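Local coordinates for tRNA (adenine(58)-N(1))-methyltransferase catalytic subunit TRM61 C-terminal domain-containing protein (Thermoplasma acidophilum, PDB 1YB2) that probably transfers a methyl group from S-adenosyl-L-methionine to an adenine base of RNA, as in tRNA (adenine(58)-N(1))-methyltransferases, at residues G204-F209 / I262-K267. Sequence-based numbering, arbitrary orientation.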
# COMPACT_ATOMS: atom_id res chain seq x y z
N GLY A 204 -14.32 14.43 6.13
CA GLY A 204 -13.50 14.33 4.93
C GLY A 204 -12.47 13.21 5.01
O GLY A 204 -11.78 12.95 4.02
N SER A 205 -12.37 12.57 6.18
CA SER A 205 -11.47 11.44 6.39
C SER A 205 -12.11 10.12 5.91
O SER A 205 -13.33 10.03 5.71
CB SER A 205 -11.03 11.37 7.87
OG SER A 205 -12.05 10.82 8.69
N VAL A 206 -11.27 9.11 5.70
CA VAL A 206 -11.70 7.85 5.09
C VAL A 206 -11.63 6.69 6.07
O VAL A 206 -10.66 6.57 6.84
CB VAL A 206 -10.84 7.53 3.84
CG1 VAL A 206 -11.14 6.12 3.30
CG2 VAL A 206 -11.11 8.57 2.75
N ALA A 207 -12.63 5.82 6.03
CA ALA A 207 -12.65 4.58 6.79
C ALA A 207 -12.54 3.43 5.82
O ALA A 207 -13.18 3.43 4.75
CB ALA A 207 -13.94 4.46 7.61
N THR A 208 -11.73 2.45 6.19
CA THR A 208 -11.54 1.26 5.37
C THR A 208 -12.05 0.07 6.17
O THR A 208 -11.60 -0.12 7.31
CB THR A 208 -10.04 1.04 5.02
OG1 THR A 208 -9.56 2.17 4.27
CG2 THR A 208 -9.85 -0.19 4.17
N PHE A 209 -12.96 -0.71 5.58
CA PHE A 209 -13.55 -1.87 6.26
C PHE A 209 -13.14 -3.13 5.53
O PHE A 209 -13.34 -3.21 4.32
CB PHE A 209 -15.08 -1.80 6.24
CG PHE A 209 -15.66 -0.62 6.97
CD1 PHE A 209 -15.86 0.59 6.31
CD2 PHE A 209 -16.00 -0.73 8.31
CE1 PHE A 209 -16.40 1.69 6.98
CE2 PHE A 209 -16.54 0.37 8.99
CZ PHE A 209 -16.72 1.58 8.32
N ILE A 262 -13.14 -5.18 0.48
CA ILE A 262 -12.65 -3.95 1.10
C ILE A 262 -13.57 -2.79 0.72
O ILE A 262 -13.72 -2.48 -0.47
CB ILE A 262 -11.21 -3.64 0.69
CG1 ILE A 262 -10.30 -4.86 0.97
CG2 ILE A 262 -10.71 -2.37 1.40
CD1 ILE A 262 -8.94 -4.81 0.22
N THR A 263 -14.18 -2.18 1.73
CA THR A 263 -15.09 -1.05 1.54
C THR A 263 -14.42 0.25 2.01
O THR A 263 -13.86 0.30 3.11
CB THR A 263 -16.41 -1.27 2.33
OG1 THR A 263 -17.11 -2.37 1.76
CG2 THR A 263 -17.33 -0.01 2.32
N PHE A 264 -14.45 1.27 1.17
CA PHE A 264 -13.99 2.61 1.54
C PHE A 264 -15.17 3.57 1.65
O PHE A 264 -16.05 3.57 0.80
CB PHE A 264 -13.03 3.17 0.48
CG PHE A 264 -11.81 2.33 0.26
CD1 PHE A 264 -11.75 1.42 -0.80
CD2 PHE A 264 -10.72 2.42 1.14
CE1 PHE A 264 -10.61 0.62 -1.00
CE2 PHE A 264 -9.56 1.63 0.94
CZ PHE A 264 -9.51 0.73 -0.13
N ALA A 265 -15.15 4.41 2.68
CA ALA A 265 -16.21 5.39 2.92
C ALA A 265 -15.59 6.69 3.43
O ALA A 265 -14.56 6.67 4.13
CB ALA A 265 -17.22 4.84 3.93
N ILE A 266 -16.19 7.81 3.06
CA ILE A 266 -15.76 9.13 3.56
C ILE A 266 -16.74 9.72 4.58
O ILE A 266 -17.95 9.69 4.36
CB ILE A 266 -15.48 10.12 2.37
CG1 ILE A 266 -14.89 11.46 2.84
CG2 ILE A 266 -16.74 10.30 1.45
CD1 ILE A 266 -14.29 12.28 1.69
N LYS A 267 -16.22 10.23 5.71
CA LYS A 267 -17.03 10.94 6.71
C LYS A 267 -17.53 12.29 6.19
O LYS A 267 -16.74 13.15 5.76
CB LYS A 267 -16.21 11.15 8.00
CG LYS A 267 -16.92 11.99 9.10
CD LYS A 267 -18.04 11.19 9.78
CE LYS A 267 -18.89 12.09 10.70
NZ LYS A 267 -18.06 12.62 11.85
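The antiparallel junction in the seven-stranded sheet of the methyltransferase domain is built where Gly204-Phe209 pairs with Ile262-Lys267. Six backbone hydrogen bonds close it. Ala207 with Ala265 and Phe209 with Thr263 are hydrogen-bonded pairs, the bond from Ala207 N to Ala265 O measuring 2.8 Å and that from Phe209 N to Thr263 O also 2.8 Å. Beside the bend that leads into strand 205-211, Gly204 N donates to Lys267 O at 2.8 Å; Gly204 takes a positive phi (88°), a conformation favoured by glycine.

On the face carrying Val206, Thr208, Phe264 and Ile266, the Thr208 and Phe264 side chains run alongside each other from a non-hydrogen-bonded pair. Thr208 OG1 approaches the Phe264 ring obliquely, 3.3 Å from CD2, while Val206 CG1 lies at the edge of the same ring, 4.3 Å from Phe264 CD2. Thr208 chi1 (-61°) sets OG1 beside the backbone N and turns CG2 to the carbonyl side, 3.6 Å from Ile262 CG2 and touching Phe264 CE2. Farther along, the extended Ile266 chain (chi1 -174°) carries CD1 to within 3.5 Å of Gly204 O.

The other face is set by Ala207, Phe209, Thr263 and Ala265. The Phe209 ring presents its edge to Thr263 O and to Ala265 CB, the methyl lying 4.5 Å from CE1. Helix 214-223 covers Phe209 and Thr263 here, and Thr263 OG1 is hydrogen-bonded to Thr234 on the neighbouring strand. Phe209 also packs on Ala185, near but not touching Asp186, predicted to bind S-adenosyl-L-methionine. Strand 180-185 runs parallel to 205-211 on one side, and strand 229-242 lies antiparallel to 258-267 on the other, an order characteristic of the Rossmann-like fold of class I methyltransferases, with one reversed strand, 258-267, between two parallel ones.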